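Local coordinates for putative poly(3-hydroxybutyrate) depolymerase LpqC (PDB 3D0K), which is probably an alpha/beta-hydrolase that cleaves ester bonds, perhaps those of the bacterial polyester poly(3-hydroxybutyrate), at residues 129-133 / 134-138; 188-192 / 193-197; 233-236 / 237-241. All blocks are in the same frame, centred on the assembly; numbering follows the deposited sequence.

Overall arrangement
All three contacts are local turns at helix ends, each partly buried and 18 to 20 Å between its centre and the centre of the chain. Contact 1 closes the C-terminal end of helix 122-133; contacts 2 and 3 lead into the N-terminal ends of helices 197-205 and 237-255. Contacts 2 and 3 come within about 5 Å at their nearest atoms, whereas contacts 1 and 3 lie on opposite sides of the chain's centre, about 38 Å apart between centres. Their chemistry differs: backbone bonds close contact 1, a shared water bridges contact 2, and arginines dominate contact 3, which lies beside a probable Ser-His-Asp catalytic centre.

Contact 1. Residues 129-133 / 134-138; sequences ANIRA and AEIAD
R132 O is gripped twice: E135 N donates to it over 3.0 Å, and a water donates over 2.7 Å. The amide of E135 stands above the carbonyl plane, 70° out of it, so it uses no lone pair. Beside this bond, I136 N reaches back five residues to I131 O (3.1 Å) and lies nearly along the C=O axis. With E135 at positive phi, the two bonds make a Schellman motif, which ends helix 122-133. A134 N binds N130 O at 2.8 Å.

The motif's apolar pair is I131 with I136. I131 CG2, anti to its own backbone N, meets I136 CB at 4.1 Å and A137 CB at 3.8 Å. A137 N, buried beside the I131 methyl CG2, has no polar partner in the model. On the outer side R132 lays its aliphatic stem along the returning chain: its CA-H points at A137 O, and CD rests 3.1 Å from D138 O before the chain bends at chi3 (69°).

I131 and I136 cover V86 and L84 of strand 84-89, N130 bonds Y29 and packs on helix 11-18, and D138 pairs its backbone with P52 on the way to strand 142-147.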
loop_
_atom_site.group_PDB
_atom_site.type_symbol
_atom_site.label_atom_id
_atom_site.label_comp_id
_atom_site.label_asym_id
_atom_site.label_seq_id
_atom_site.Cartn_x
_atom_site.Cartn_y
_atom_site.Cartn_z
ATOM N N ALA A 129 13.263 -1.789 -8.348
ATOM C CA ALA A 129 14.639 -1.613 -8.883
ATOM C C ALA A 129 14.920 -2.701 -9.943
ATOM O O ALA A 129 15.640 -2.476 -10.940
ATOM C CB ALA A 129 15.632 -1.730 -7.742
ATOM N N ASN A 130 14.344 -3.886 -9.730
ATOM C CA ASN A 130 14.455 -4.948 -10.670
ATOM C C ASN A 130 13.667 -4.788 -11.966
ATOM O O ASN A 130 14.163 -5.203 -13.046
ATOM C CB ASN A 130 14.289 -6.305 -9.986
ATOM C CG ASN A 130 15.594 -6.763 -9.345
ATOM O OD1 ASN A 130 16.651 -6.662 -9.952
ATOM N ND2 ASN A 130 15.522 -7.250 -8.132
ATOM N N ILE A 131 12.494 -4.170 -11.859
ATOM C CA ILE A 131 11.670 -3.790 -13.031
ATOM C C ILE A 131 12.455 -2.790 -13.863
ATOM O O ILE A 131 12.521 -2.883 -15.093
ATOM C CB ILE A 131 10.285 -3.228 -12.571
ATOM C CG1 ILE A 131 9.459 -4.363 -11.942
ATOM C CG2 ILE A 131 9.482 -2.570 -13.732
ATOM C CD1 ILE A 131 8.071 -3.932 -11.420
ATOM N N ARG A 132 13.076 -1.834 -13.174
ATOM C CA ARG A 132 13.962 -0.882 -13.858
ATOM C C ARG A 132 15.243 -1.481 -14.469
ATOM O O ARG A 132 15.605 -1.123 -15.593
ATOM C CB ARG A 132 14.303 0.243 -12.880
ATOM C CG ARG A 132 14.430 1.632 -13.485
ATOM C CD ARG A 132 14.484 2.634 -12.328
ATOM N NE ARG A 132 15.724 2.538 -11.554
ATOM C CZ ARG A 132 16.585 3.544 -11.388
ATOM N NH1 ARG A 132 16.347 4.744 -11.936
ATOM N NH2 ARG A 132 17.692 3.350 -10.676
ATOM N N ALA A 133 15.926 -2.378 -13.752
ATOM C CA ALA A 133 17.097 -3.055 -14.306
ATOM C C ALA A 133 16.684 -3.946 -15.465
ATOM O O ALA A 133 17.455 -4.110 -16.385
ATOM C CB ALA A 133 17.857 -3.869 -13.221
ATOM N N ALA A 134 15.436 -4.443 -15.466
ATOM C CA ALA A 134 14.938 -5.288 -16.568
ATOM C C ALA A 134 14.629 -4.444 -17.796
ATOM O O ALA A 134 14.397 -4.985 -18.881
ATOM C CB ALA A 134 13.649 -6.010 -16.105
ATOM N N GLU A 135 14.600 -3.115 -17.617
ATOM C CA GLU A 135 14.265 -2.123 -18.672
ATOM C C GLU A 135 12.798 -2.284 -19.083
ATOM O O GLU A 135 12.428 -1.977 -20.227
ATOM C CB GLU A 135 15.201 -2.200 -19.905
ATOM C CG GLU A 135 16.661 -1.748 -19.657
ATOM C CD GLU A 135 17.500 -1.734 -20.942
ATOM O OE1 GLU A 135 17.827 -2.823 -21.506
ATOM O OE2 GLU A 135 17.836 -0.630 -21.419
ATOM N N ILE A 136 11.982 -2.802 -18.166
ATOM C CA ILE A 136 10.552 -2.968 -18.423
ATOM C C ILE A 136 9.862 -1.602 -18.248
ATOM O O ILE A 136 8.953 -1.232 -19.012
ATOM C CB ILE A 136 9.950 -4.074 -17.507
ATOM C CG1 ILE A 136 10.450 -5.470 -17.937
ATOM C CG2 ILE A 136 8.415 -3.998 -17.476
ATOM C CD1 ILE A 136 10.058 -5.897 -19.375
ATOM N N ALA A 137 10.288 -0.852 -17.239
ATOM C CA ALA A 137 9.698 0.447 -16.978
ATOM C C ALA A 137 10.744 1.331 -16.382
ATOM O O ALA A 137 11.601 0.844 -15.618
ATOM C CB ALA A 137 8.496 0.302 -15.998
ATOM N N ASP A 138 10.713 2.631 -16.680
ATOM C CA ASP A 138 11.730 3.445 -16.033
ATOM C C ASP A 138 11.424 3.829 -14.583
ATOM O O ASP A 138 12.323 4.272 -13.881
ATOM C CB ASP A 138 12.228 4.619 -16.863
ATOM C CG ASP A 138 11.136 5.436 -17.399
ATOM O OD1 ASP A 138 11.247 5.842 -18.603
ATOM O OD2 ASP A 138 10.173 5.665 -16.611
HETATM O O HOH W 1 14.745 0.984 -17.102
#

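Contact 2. Residues 188-192 / 193-197; sequences EGLDG and VGLTE
L190 and L195 meet across a water-bridged loop that, in this probable alpha/beta-hydrolase fold, runs from strand 168-172 to helix 197-205. T196 is the N-cap of that helix: its side chain caps a backbone N within the helix, and its own N-H bonds H199 ND1, consistent with a capping box.

L195 points its side chain back at the first half of the loop. CB lies 3.8 Å from L190 O. With CG anti to the carbonyl carbon (chi1 -67°) and chi2 extended at 176°, CD1 is carried on over the same oxygen and ends 4.0 Å from L190 CD2, the two leucine side chains crossing at about a right angle. They pack on neighbouring residues of helix 149-160, L190 on S159 and L195 on S160.

V193 sits at the turn, between G192 and G194. Its CG2 is wedged between backbone N and carbonyl carbon and touches L190 O at 3.5 Å, while CG1 lies against G192 O; the V193 side chain also packs on F107 and W119. The two glycines, both at positive phi, let the chain curl round a water.

No direct hydrogen bond joins the two halves. Instead this one water sits inside the curl, donating to L190 O and accepting from V193 N and L195 N, each 3.0 Å from its oxygen.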
loop_
_atom_site.group_PDB
_atom_site.type_symbol
_atom_site.label_atom_id
_atom_site.label_comp_id
_atom_site.label_asym_id
_atom_site.label_seq_id
_atom_site.Cartn_x
_atom_site.Cartn_y
_atom_site.Cartn_z
ATOM N N GLU A 188 1.453 -0.123 17.179
ATOM C CA GLU A 188 0.509 0.917 17.621
ATOM C C GLU A 188 1.084 2.328 17.375
ATOM O O GLU A 188 0.342 3.263 16.974
ATOM C CB GLU A 188 0.034 0.740 19.087
ATOM C CG GLU A 188 -1.028 1.839 19.403
ATOM C CD GLU A 188 -1.548 1.840 20.839
ATOM O OE1 GLU A 188 -2.619 2.465 21.074
ATOM O OE2 GLU A 188 -0.908 1.226 21.728
ATOM N N GLY A 189 2.408 2.446 17.554
ATOM C CA GLY A 189 3.153 3.698 17.356
ATOM C C GLY A 189 4.471 3.387 16.680
ATOM O O GLY A 189 4.616 2.301 16.119
ATOM N N LEU A 190 5.444 4.304 16.758
ATOM C CA LEU A 190 6.708 4.150 16.059
ATOM C C LEU A 190 7.874 3.702 16.959
ATOM O O LEU A 190 9.016 3.654 16.492
ATOM C CB LEU A 190 7.078 5.468 15.369
ATOM C CG LEU A 190 6.018 6.032 14.402
ATOM C CD1 LEU A 190 6.372 7.489 14.011
ATOM C CD2 LEU A 190 5.857 5.135 13.143
ATOM N N ASP A 191 7.595 3.403 18.237
ATOM C CA ASP A 191 8.673 3.126 19.195
ATOM C C ASP A 191 9.083 1.646 19.106
ATOM O O ASP A 191 8.300 0.822 18.633
ATOM C CB ASP A 191 8.251 3.470 20.632
ATOM C CG ASP A 191 9.431 3.859 21.518
ATOM O OD1 ASP A 191 10.525 4.160 20.983
ATOM O OD2 ASP A 191 9.252 3.911 22.767
ATOM N N GLY A 192 10.319 1.350 19.514
ATOM C CA GLY A 192 10.756 -0.017 19.714
ATOM C C GLY A 192 11.192 -0.785 18.470
ATOM O O GLY A 192 11.404 -2.024 18.549
ATOM N N VAL A 193 11.350 -0.065 17.340
ATOM C CA VAL A 193 11.722 -0.677 16.054
ATOM C C VAL A 193 12.852 0.027 15.306
ATOM O O VAL A 193 12.992 -0.165 14.099
ATOM C CB VAL A 193 10.490 -0.806 15.118
ATOM C CG1 VAL A 193 9.640 -1.993 15.532
ATOM C CG2 VAL A 193 9.684 0.519 15.059
ATOM N N GLY A 194 13.640 0.850 16.001
ATOM C CA GLY A 194 14.783 1.559 15.395
ATOM C C GLY A 194 14.439 2.689 14.417
ATOM O O GLY A 194 15.252 3.055 13.558
ATOM N N LEU A 195 13.249 3.251 14.552
ATOM C CA LEU A 195 12.839 4.401 13.727
ATOM C C LEU A 195 13.252 5.712 14.407
ATOM O O LEU A 195 13.488 5.733 15.607
ATOM C CB LEU A 195 11.332 4.367 13.515
ATOM C CG LEU A 195 10.828 3.194 12.658
ATOM C CD1 LEU A 195 9.295 3.186 12.567
ATOM C CD2 LEU A 195 11.479 3.182 11.271
ATOM N N THR A 196 13.332 6.800 13.646
ATOM C CA THR A 196 13.843 8.088 14.192
ATOM C C THR A 196 12.844 9.219 13.951
ATOM O O THR A 196 11.889 9.047 13.195
ATOM C CB THR A 196 15.148 8.481 13.501
ATOM O OG1 THR A 196 14.875 8.757 12.128
ATOM C CG2 THR A 196 16.183 7.347 13.586
ATOM N N GLU A 197 13.063 10.373 14.590
ATOM C CA GLU A 197 12.269 11.572 14.281
ATOM C C GLU A 197 12.327 11.991 12.802
ATOM O O GLU A 197 11.355 12.529 12.278
ATOM C CB GLU A 197 12.608 12.744 15.227
ATOM C CG GLU A 197 11.924 12.592 16.637
ATOM C CD GLU A 197 10.428 13.045 16.671
ATOM O OE1 GLU A 197 9.548 12.235 17.005
ATOM O OE2 GLU A 197 10.122 14.223 16.390
HETATM O O HOH W 2 11.352 2.889 16.880
#

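Contact 3. Residues 233-236 / 237-241; sequences QGPH and RYARA. With SO4 (sulfate ion), chain E.
The H236 ring is lapped on one face by P235 CG, 3.8 Å above the plane and displaced toward the rim, while its edge faces the first turn of helix 237-255, with Y238 C in plane and A239 N beside ND1. H236 holds the N-cap position; a chi1 of 48° tucks CG between backbone N and carbonyl carbon and folds the ring back over the helix start, where CE1 rests 3.5 Å from A239 CB. That methyl also meets P235 CD.

Two guanidinium groups work at their edges. R240 grips a single atom side-on: NE (3.0 Å) and NH2 (3.1 Å) both donate to G234 O, which lies 6° out of the guanidinium plane. NH2 approaches almost in line with the carbonyl, whereas NE stands above its plane. The other nitrogen, NH1, holds the carbonyls of G175 and P225, so the group is fixed against rotation. Its stem passes over Q233 CB, which meets R240 CG at 3.7 Å, and R240 N closes the first helical turn on H236 O.

R237, one turn earlier, extends on the same side of the helix and diverges only moderately from R240. Its NE and NH1 each reach O3 of a sulfate, probably from the crystallisation liquor, at 2.7 Å, with the sulfur in the guanidinium plane. The sulfate also binds Q152, while R237 NH2 makes a salt bridge to D216, which with H271, touched by R237, fits a Ser-His-Asp triad, consistent with an active-site pocket here.

Y238 and A241 pack on strand 209-213, and R240 on helix 228-231.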
loop_
_atom_site.group_PDB
_atom_site.type_symbol
_atom_site.label_atom_id
_atom_site.label_comp_id
_atom_site.label_asym_id
_atom_site.label_seq_id
_atom_site.Cartn_x
_atom_site.Cartn_y
_atom_site.Cartn_z
ATOM N N GLN A 233 -8.941 3.789 18.355
ATOM C CA GLN A 233 -9.003 4.644 17.174
ATOM C C GLN A 233 -10.426 4.864 16.656
ATOM O O GLN A 233 -10.644 5.771 15.862
ATOM C CB GLN A 233 -8.127 4.036 16.067
ATOM C CG GLN A 233 -6.720 3.879 16.597
ATOM C CD GLN A 233 -5.714 3.374 15.579
ATOM O OE1 GLN A 233 -6.060 3.131 14.418
ATOM N NE2 GLN A 233 -4.435 3.232 16.011
ATOM N N GLY A 234 -11.393 4.072 17.134
ATOM C CA GLY A 234 -12.801 4.288 16.703
ATOM C C GLY A 234 -13.574 3.006 16.420
ATOM O O GLY A 234 -12.994 1.929 16.382
ATOM N N PRO A 235 -14.910 3.107 16.262
ATOM C CA PRO A 235 -15.736 1.881 16.148
ATOM C C PRO A 235 -15.669 1.145 14.804
ATOM O O PRO A 235 -16.096 -0.018 14.727
ATOM C CB PRO A 235 -17.166 2.386 16.416
ATOM C CG PRO A 235 -17.114 3.863 16.051
ATOM C CD PRO A 235 -15.707 4.343 16.277
ATOM N N HIS A 236 -15.147 1.802 13.761
ATOM C CA HIS A 236 -15.183 1.292 12.399
ATOM C C HIS A 236 -14.075 1.962 11.599
ATOM O O HIS A 236 -13.455 2.914 12.080
ATOM C CB HIS A 236 -16.575 1.454 11.725
ATOM C CG HIS A 236 -17.178 2.828 11.864
ATOM N ND1 HIS A 236 -16.552 3.965 11.398
ATOM C CD2 HIS A 236 -18.336 3.245 12.442
ATOM C CE1 HIS A 236 -17.293 5.024 11.689
ATOM N NE2 HIS A 236 -18.374 4.617 12.333
ATOM N N ARG A 237 -13.833 1.497 10.366
ATOM C CA ARG A 237 -12.639 1.931 9.664
ATOM C C ARG A 237 -12.763 3.399 9.301
ATOM O O ARG A 237 -11.767 4.105 9.259
ATOM C CB ARG A 237 -12.409 1.099 8.398
ATOM C CG ARG A 237 -12.238 -0.426 8.693
ATOM C CD ARG A 237 -11.836 -1.167 7.448
ATOM N NE ARG A 237 -11.631 -2.601 7.704
ATOM C CZ ARG A 237 -12.608 -3.506 7.823
ATOM N NH1 ARG A 237 -12.280 -4.783 8.026
ATOM N NH2 ARG A 237 -13.888 -3.149 7.697
ATOM N N TYR A 238 -13.974 3.846 8.991
ATOM C CA TYR A 238 -14.158 5.228 8.549
ATOM C C TYR A 238 -13.771 6.179 9.719
ATOM O O TYR A 238 -13.010 7.154 9.517
ATOM C CB TYR A 238 -15.610 5.427 8.089
ATOM C CG TYR A 238 -15.968 6.852 7.673
ATOM C CD1 TYR A 238 -15.178 7.557 6.748
ATOM C CD2 TYR A 238 -17.143 7.453 8.151
ATOM C CE1 TYR A 238 -15.509 8.839 6.356
ATOM C CE2 TYR A 238 -17.497 8.758 7.765
ATOM C CZ TYR A 238 -16.676 9.437 6.862
ATOM O OH TYR A 238 -17.028 10.730 6.486
ATOM N N ALA A 239 -14.262 5.899 10.942
ATOM C CA ALA A 239 -13.820 6.687 12.123
ATOM C C ALA A 239 -12.302 6.645 12.303
ATOM O O ALA A 239 -11.694 7.659 12.644
ATOM C CB ALA A 239 -14.483 6.218 13.403
ATOM N N ARG A 240 -11.704 5.465 12.115
ATOM C CA ARG A 240 -10.279 5.336 12.341
ATOM C C ARG A 240 -9.471 6.159 11.362
ATOM O O ARG A 240 -8.389 6.688 11.725
ATOM C CB ARG A 240 -9.842 3.872 12.289
ATOM C CG ARG A 240 -10.519 3.091 13.357
ATOM C CD ARG A 240 -10.108 1.611 13.420
ATOM N NE ARG A 240 -10.927 0.962 14.446
ATOM C CZ ARG A 240 -11.033 -0.355 14.624
ATOM N NH1 ARG A 240 -10.378 -1.193 13.839
ATOM N NH2 ARG A 240 -11.827 -0.847 15.567
ATOM N N ALA A 241 -9.954 6.238 10.121
ATOM C CA ALA A 241 -9.309 7.056 9.079
ATOM C C ALA A 241 -9.246 8.534 9.516
ATOM O O ALA A 241 -8.202 9.183 9.458
ATOM C CB ALA A 241 -10.079 6.916 7.728
HETATM S S SO4 E . -8.298 -4.872 7.768
HETATM O O1 SO4 E . -7.353 -3.830 7.363
HETATM O O2 SO4 E . -7.763 -5.462 9.004
HETATM O O3 SO4 E . -9.630 -4.420 8.050
HETATM O O4 SO4 E . -8.306 -6.007 6.869
HETATM O O HOH W 3 -6.366 6.016 13.650
#